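PDB 2AUS: pseudouridine synthase from Pyrococcus abyssi, which probably isomerises specific uridines in RNA to pseudouridine, as a TruB-family synthase of the Cbf5 type carrying a C-terminal PUA domain. Local coordinates for residues 266-271 with 317-322; 297-302 with 322-327. All blocks are in the same frame, centred on the assembly; numbering follows the deposited sequence.

Interaction 1 of 2, residues 266-271 with 317-322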
ATOM      1  N   GLY A 266      -2.276  10.355  43.513  1.00 48.72           N
ATOM      2  CA  GLY A 266      -0.859  10.667  43.413  1.00 47.88           C
ATOM      3  C   GLY A 266       0.118  10.206  44.479  1.00 47.70           C
ATOM      4  O   GLY A 266       1.324  10.373  44.305  1.00 48.46           O
ATOM      5  N   ALA A 267      -0.368   9.632  45.572  1.00 46.95           N
ATOM      6  CA  ALA A 267       0.526   9.176  46.632  1.00 46.78           C
ATOM      7  C   ALA A 267       1.214   7.864  46.285  1.00 47.31           C
ATOM      8  O   ALA A 267       0.774   7.133  45.396  1.00 48.42           O
ATOM      9  CB  ALA A 267      -0.246   9.009  47.928  1.00 45.68           C
ATOM     10  N   ASN A 268       2.312   7.578  46.973  1.00 47.16           N
ATOM     11  CA  ASN A 268       3.008   6.320  46.765  1.00 46.38           C
ATOM     12  C   ASN A 268       2.290   5.320  47.655  1.00 44.00           C
ATOM     13  O   ASN A 268       1.603   5.711  48.593  1.00 44.08           O
ATOM     14  CB  ASN A 268       4.477   6.420  47.178  1.00 47.71           C
ATOM     15  CG  ASN A 268       5.319   7.139  46.154  1.00 50.14           C
ATOM     16  OD1 ASN A 268       5.132   6.963  44.950  1.00 50.06           O
ATOM     17  ND2 ASN A 268       6.267   7.946  46.625  1.00 50.27           N
ATOM     18  N   LEU A 269       2.440   4.034  47.373  1.00 43.89           N
ATOM     19  CA  LEU A 269       1.771   3.017  48.181  1.00 43.80           C
ATOM     20  C   LEU A 269       2.537   2.718  49.459  1.00 44.42           C
ATOM     21  O   LEU A 269       3.739   2.458  49.427  1.00 46.38           O
ATOM     22  CB  LEU A 269       1.617   1.721  47.375  1.00 42.70           C
ATOM     23  CG  LEU A 269       1.039   0.513  48.119  1.00 40.84           C
ATOM     24  CD1 LEU A 269      -0.396   0.804  48.518  1.00 39.54           C
ATOM     25  CD2 LEU A 269       1.119  -0.724  47.230  1.00 41.02           C
ATOM     26  N   THR A 270       1.841   2.748  50.588  1.00 44.79           N
ATOM     27  CA  THR A 270       2.479   2.442  51.855  1.00 44.68           C
ATOM     28  C   THR A 270       2.062   1.038  52.268  1.00 45.16           C
ATOM     29  O   THR A 270       1.007   0.548  51.865  1.00 44.17           O
ATOM     30  CB  THR A 270       2.081   3.450  52.958  1.00 46.34           C
ATOM     31  OG1 THR A 270       0.665   3.406  53.166  1.00 47.62           O
ATOM     32  CG2 THR A 270       2.476   4.866  52.548  1.00 45.11           C
ATOM     33  N   VAL A 271       2.908   0.400  53.064  1.00 45.35           N
ATOM     34  CA  VAL A 271       2.684  -0.957  53.557  1.00 46.35           C
ATOM     35  C   VAL A 271       1.299  -1.215  54.155  1.00 46.32           C
ATOM     36  O   VAL A 271       0.691  -2.258  53.901  1.00 46.68           O
ATOM     37  CB  VAL A 271       3.772  -1.323  54.606  1.00 48.08           C
ATOM     38  CG1 VAL A 271       3.503  -2.701  55.209  1.00 46.56           C
ATOM     39  CG2 VAL A 271       5.147  -1.277  53.943  1.00 46.86           C
ATOM     40  N   ALA A 317       6.064   1.170  50.183  1.00 50.39           N
ATOM     41  CA  ALA A 317       6.260  -0.141  49.588  1.00 48.29           C
ATOM     42  C   ALA A 317       6.526  -0.016  48.092  1.00 47.39           C
ATOM     43  O   ALA A 317       7.304  -0.781  47.527  1.00 47.62           O
ATOM     44  CB  ALA A 317       5.039  -1.013  49.837  1.00 48.66           C
ATOM     45  N   VAL A 318       5.885   0.953  47.449  1.00 46.63           N
ATOM     46  CA  VAL A 318       6.077   1.141  46.018  1.00 46.93           C
ATOM     47  C   VAL A 318       6.148   2.596  45.579  1.00 48.05           C
ATOM     48  O   VAL A 318       5.339   3.425  46.001  1.00 48.10           O
ATOM     49  CB  VAL A 318       4.936   0.490  45.199  1.00 45.55           C
ATOM     50  CG1 VAL A 318       5.194   0.695  43.708  1.00 42.73           C
ATOM     51  CG2 VAL A 318       4.826  -0.992  45.526  1.00 43.79           C
ATOM     52  N   ASP A 319       7.121   2.894  44.725  1.00 48.36           N
ATOM     53  CA  ASP A 319       7.260   4.232  44.174  1.00 50.88           C
ATOM     54  C   ASP A 319       6.462   4.225  42.881  1.00 48.75           C
ATOM     55  O   ASP A 319       6.915   3.709  41.861  1.00 48.75           O
ATOM     56  CB  ASP A 319       8.722   4.569  43.888  1.00 56.66           C
ATOM     57  CG  ASP A 319       9.327   5.457  44.954  1.00 62.36           C
ATOM     58  OD1 ASP A 319       8.686   6.471  45.308  1.00 67.76           O
ATOM     59  OD2 ASP A 319      10.441   5.156  45.434  1.00 66.02           O
ATOM     60  N   VAL A 320       5.261   4.788  42.935  1.00 47.91           N
ATOM     61  CA  VAL A 320       4.374   4.821  41.780  1.00 46.74           C
ATOM     62  C   VAL A 320       4.927   5.647  40.627  1.00 47.41           C
ATOM     63  O   VAL A 320       5.266   6.818  40.794  1.00 48.51           O
ATOM     64  CB  VAL A 320       2.983   5.350  42.190  1.00 44.89           C
ATOM     65  CG1 VAL A 320       2.072   5.423  40.977  1.00 42.77           C
ATOM     66  CG2 VAL A 320       2.382   4.442  43.259  1.00 43.27           C
ATOM     67  N   GLU A 321       5.008   5.031  39.453  1.00 47.79           N
ATOM     68  CA  GLU A 321       5.530   5.704  38.273  1.00 48.43           C
ATOM     69  C   GLU A 321       4.418   6.143  37.333  1.00 48.43           C
ATOM     70  O   GLU A 321       4.562   7.129  36.613  1.00 48.95           O
ATOM     71  CB  GLU A 321       6.499   4.783  37.531  1.00 51.50           C
ATOM     72  CG  GLU A 321       7.592   4.227  38.424  1.00 58.68           C
ATOM     73  CD  GLU A 321       8.633   3.437  37.656  1.00 64.11           C
ATOM     74  OE1 GLU A 321       8.248   2.534  36.880  1.00 65.77           O
ATOM     75  OE2 GLU A 321       9.841   3.715  37.841  1.00 66.20           O
ATOM     76  N   LYS A 322       3.311   5.408  37.335  1.00 46.40           N
ATOM     77  CA  LYS A 322       2.182   5.749  36.480  1.00 44.89           C
ATOM     78  C   LYS A 322       0.866   5.261  37.084  1.00 43.16           C
ATOM     79  O   LYS A 322       0.744   4.095  37.461  1.00 40.29           O
ATOM     80  CB  LYS A 322       2.373   5.148  35.082  1.00 45.52           C
ATOM     81  CG  LYS A 322       1.153   5.287  34.173  1.00 48.64           C
ATOM     82  CD  LYS A 322       0.796   6.745  33.894  1.00 49.28           C
ATOM     83  CE  LYS A 322      -0.506   6.841  33.111  1.00 48.66           C
ATOM     84  NZ  LYS A 322      -0.898   8.251  32.858  1.00 48.80           N
TER
HETATM   85  O   HOH W   1       5.243   8.787  42.981  1.00 59.71           O

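Interaction 2 of 2, residues 297-302 with 322-327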
ATOM      1  N   VAL A 297      -4.414  -0.476  39.275  1.00 35.49           N
ATOM      2  CA  VAL A 297      -4.418   0.872  39.826  1.00 35.07           C
ATOM      3  C   VAL A 297      -3.247   1.679  39.266  1.00 36.02           C
ATOM      4  O   VAL A 297      -3.418   2.801  38.781  1.00 34.29           O
ATOM      5  CB  VAL A 297      -4.273   0.859  41.362  1.00 35.46           C
ATOM      6  CG1 VAL A 297      -4.281   2.297  41.888  1.00 32.85           C
ATOM      7  CG2 VAL A 297      -5.393   0.015  41.991  1.00 31.97           C
ATOM      8  N   ALA A 298      -2.056   1.091  39.342  1.00 36.46           N
ATOM      9  CA  ALA A 298      -0.853   1.776  38.900  1.00 36.98           C
ATOM     10  C   ALA A 298       0.328   0.837  38.734  1.00 36.27           C
ATOM     11  O   ALA A 298       0.333  -0.268  39.260  1.00 36.99           O
ATOM     12  CB  ALA A 298      -0.501   2.849  39.915  1.00 34.81           C
ATOM     13  N   LEU A 299       1.327   1.293  37.986  1.00 35.51           N
ATOM     14  CA  LEU A 299       2.544   0.534  37.778  1.00 37.34           C
ATOM     15  C   LEU A 299       3.576   1.243  38.632  1.00 39.26           C
ATOM     16  O   LEU A 299       3.530   2.468  38.780  1.00 40.21           O
ATOM     17  CB  LEU A 299       2.969   0.565  36.304  1.00 36.23           C
ATOM     18  CG  LEU A 299       2.166  -0.320  35.351  1.00 37.69           C
ATOM     19  CD1 LEU A 299       2.709  -0.195  33.925  1.00 36.76           C
ATOM     20  CD2 LEU A 299       2.252  -1.772  35.821  1.00 34.70           C
ATOM     21  N   GLY A 300       4.498   0.488  39.212  1.00 40.06           N
ATOM     22  CA  GLY A 300       5.500   1.125  40.036  1.00 42.25           C
ATOM     23  C   GLY A 300       6.722   0.274  40.282  1.00 43.69           C
ATOM     24  O   GLY A 300       6.795  -0.877  39.846  1.00 43.31           O
ATOM     25  N   LYS A 301       7.684   0.854  40.989  1.00 45.31           N
ATOM     26  CA  LYS A 301       8.922   0.169  41.317  1.00 46.88           C
ATOM     27  C   LYS A 301       8.843  -0.215  42.782  1.00 45.98           C
ATOM     28  O   LYS A 301       8.614   0.632  43.637  1.00 47.11           O
ATOM     29  CB  LYS A 301      10.116   1.097  41.079  1.00 48.74           C
ATOM     30  CG  LYS A 301      11.471   0.416  41.210  1.00 53.27           C
ATOM     31  CD  LYS A 301      12.622   1.431  41.165  1.00 57.70           C
ATOM     32  CE  LYS A 301      12.683   2.195  39.838  1.00 60.36           C
ATOM     33  NZ  LYS A 301      13.050   1.320  38.675  1.00 62.99           N
ATOM     34  N   ALA A 302       9.007  -1.499  43.068  1.00 46.05           N
ATOM     35  CA  ALA A 302       8.956  -1.966  44.445  1.00 47.95           C
ATOM     36  C   ALA A 302      10.114  -1.338  45.215  1.00 49.42           C
ATOM     37  O   ALA A 302      11.234  -1.273  44.709  1.00 48.12           O
ATOM     38  CB  ALA A 302       9.061  -3.484  44.488  1.00 45.38           C
ATOM     39  N   LYS A 322       3.311   5.408  37.335  1.00 46.40           N
ATOM     40  CA  LYS A 322       2.182   5.749  36.480  1.00 44.89           C
ATOM     41  C   LYS A 322       0.866   5.261  37.084  1.00 43.16           C
ATOM     42  O   LYS A 322       0.744   4.095  37.461  1.00 40.29           O
ATOM     43  CB  LYS A 322       2.373   5.148  35.082  1.00 45.52           C
ATOM     44  CG  LYS A 322       1.153   5.287  34.173  1.00 48.64           C
ATOM     45  CD  LYS A 322       0.796   6.745  33.894  1.00 49.28           C
ATOM     46  CE  LYS A 322      -0.506   6.841  33.111  1.00 48.66           C
ATOM     47  NZ  LYS A 322      -0.898   8.251  32.858  1.00 48.80           N
ATOM     48  N   VAL A 323      -0.103   6.172  37.180  1.00 40.42           N
ATOM     49  CA  VAL A 323      -1.418   5.869  37.729  1.00 40.86           C
ATOM     50  C   VAL A 323      -2.418   5.709  36.592  1.00 41.09           C
ATOM     51  O   VAL A 323      -2.446   6.521  35.673  1.00 41.59           O
ATOM     52  CB  VAL A 323      -1.915   7.004  38.663  1.00 42.49           C
ATOM     53  CG1 VAL A 323      -3.333   6.716  39.121  1.00 42.42           C
ATOM     54  CG2 VAL A 323      -0.999   7.128  39.870  1.00 40.84           C
ATOM     55  N   PHE A 324      -3.228   4.654  36.650  1.00 40.11           N
ATOM     56  CA  PHE A 324      -4.246   4.403  35.634  1.00 38.62           C
ATOM     57  C   PHE A 324      -5.653   4.640  36.168  1.00 37.79           C
ATOM     58  O   PHE A 324      -6.526   5.124  35.458  1.00 39.82           O
ATOM     59  CB  PHE A 324      -4.115   2.971  35.117  1.00 37.29           C
ATOM     60  CG  PHE A 324      -2.846   2.728  34.383  1.00 37.35           C
ATOM     61  CD1 PHE A 324      -2.707   3.141  33.062  1.00 37.43           C
ATOM     62  CD2 PHE A 324      -1.759   2.167  35.028  1.00 36.68           C
ATOM     63  CE1 PHE A 324      -1.497   2.992  32.388  1.00 36.97           C
ATOM     64  CE2 PHE A 324      -0.545   2.015  34.366  1.00 39.83           C
ATOM     65  CZ  PHE A 324      -0.414   2.433  33.044  1.00 38.02           C
ATOM     66  N   MET A 325      -5.854   4.296  37.429  1.00 38.98           N
ATOM     67  CA  MET A 325      -7.140   4.441  38.109  1.00 40.09           C
ATOM     68  C   MET A 325      -7.624   5.898  38.195  1.00 38.92           C
ATOM     69  O   MET A 325      -6.929   6.751  38.737  1.00 36.29           O
ATOM     70  CB  MET A 325      -6.992   3.866  39.523  1.00 40.91           C
ATOM     71  CG  MET A 325      -8.193   4.017  40.436  1.00 41.81           C
ATOM     72  SD  MET A 325      -9.542   2.975  39.919  1.00 48.36           S
ATOM     73  CE  MET A 325      -8.791   1.340  40.170  1.00 37.58           C
ATOM     74  N   PRO A 326      -8.814   6.206  37.647  1.00 38.48           N
ATOM     75  CA  PRO A 326      -9.280   7.596  37.741  1.00 40.72           C
ATOM     76  C   PRO A 326      -9.639   7.903  39.206  1.00 41.90           C
ATOM     77  O   PRO A 326      -9.981   6.994  39.966  1.00 40.71           O
ATOM     78  CB  PRO A 326     -10.487   7.621  36.805  1.00 40.08           C
ATOM     79  CG  PRO A 326     -11.005   6.199  36.871  1.00 40.05           C
ATOM     80  CD  PRO A 326      -9.735   5.385  36.841  1.00 38.65           C
ATOM     81  N   ARG A 327      -9.554   9.170  39.597  1.00 41.33           N
ATOM     82  CA  ARG A 327      -9.846   9.569  40.974  1.00 43.76           C
ATOM     83  C   ARG A 327     -11.265   9.296  41.458  1.00 43.85           C
ATOM     84  O   ARG A 327     -11.500   9.201  42.660  1.00 44.40           O
ATOM     85  CB  ARG A 327      -9.556  11.056  41.158  1.00 44.36           C
ATOM     86  CG  ARG A 327      -8.098  11.428  40.982  1.00 47.27           C
ATOM     87  CD  ARG A 327      -7.943  12.932  40.808  1.00 48.74           C
ATOM     88  NE  ARG A 327      -6.576  13.297  40.462  1.00 52.13           N
ATOM     89  CZ  ARG A 327      -5.720  13.873  41.299  1.00 54.40           C
ATOM     90  NH1 ARG A 327      -6.089  14.157  42.542  1.00 54.05           N
ATOM     91  NH2 ARG A 327      -4.491  14.161  40.890  1.00 56.33           N
TER

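Interaction 1 of 2, residues 266-271 with 317-322
Asn268 sits just before the short strand 269-270 and illustrates how a side chain can prolong a ladder that the backbone has left. Its CB lies 3.3 Å from Val318 O. With CG anti to the carbonyl carbon (chi1 -77°), the amide is carried along strand 316-323, where its two ends meet different partners. OD1 accepts from Val320 N at 3.0 Å, the donor standing above the carbonyl plane, while a water donates both to OD1 and to Val320 O and so ties the same residue a second time. ND2 comes within 3.1 Å of Asp319 OD1, but the angle is too poor for a hydrogen bond, and amide and carboxylate planes stand 83° apart. Beyond this point the edge strand of the PUA domain's sheet runs antiparallel to strand 316-323 and meets it in a classic beta bulge: Ala317 and Val318 both face Leu269, whose O accepts from Ala317 N at 2.8 Å and Val318 N at 3.3 Å. Leu269 N returns a bond to Val318 O. On the face that carries Leu269 and Val318, both buried, Leu269 brings CD2 to 4.1 Å from Val318 CG2, and Ile253 of strand 252-255 touches both side chains.

Interaction 2 of 2, residues 297-302 with 322-327
Val297 O is gripped by two amides in succession: Phe324 N at 2.8 Å and Met325 N at 3.2 Å. Both bonds are nearly straight and lie in the carbonyl plane, the Met325 one on a lone pair, so this single oxygen holds the chain just as it leaves strand 316-323. Leu299 and Lys322 form the neighbouring hydrogen-bonded pair, Leu299 N meeting Lys322 O at 2.9 Å nearly along the C=O axis. Between these rungs Ala298 and Val323 make a non-hydrogen-bonded pair, their CA atoms 4.3 Å apart, and Ala298 CB comes within 3.0 Å of Lys322 O. The Phe324 ring, its CG anti to the carbonyl carbon (chi1 -66°), turns an edge to strand 296-302: CE2 lies 3.7 Å from Leu299 CG, and CD2 borders Ala298 CA. Met325 CB rests 3.9 Å from Val297 CG1, a chain bent at chi2 and chi3 sends CE back to Val297 CG2, and the Met325 side chain also touches Val260 and Ala264 of helix 257-264. Phe324 O is hydrogen-bonded to Arg95 NH2. Such a pairing of antiparallel strands, with a helix packed over its apolar side chains, belongs to the mixed beta-sheet core of a PUA domain.

How the interactions relate
Strand 316-323 is the common element: interaction 1 lines one of its edges with strand 269-270, interaction 2 the other with strand 296-302, so three neighbouring strands of one mixed sheet are joined. The two centres are about 8 Å apart, and Lys322 ends one segment and begins the other, though it makes contact only in interaction 2. Further rungs run directly between them, with probable hydrogen bonds from Asp319 N to Lys301 O and from Glu321 N to Leu299 O. Along the chain the segments alternate, 266-271 and 297-302 preceding 317-322 and 322-327. The last strand of the PUA domain thus lies between two earlier ones, in the sheet of a domain generally associated with RNA binding.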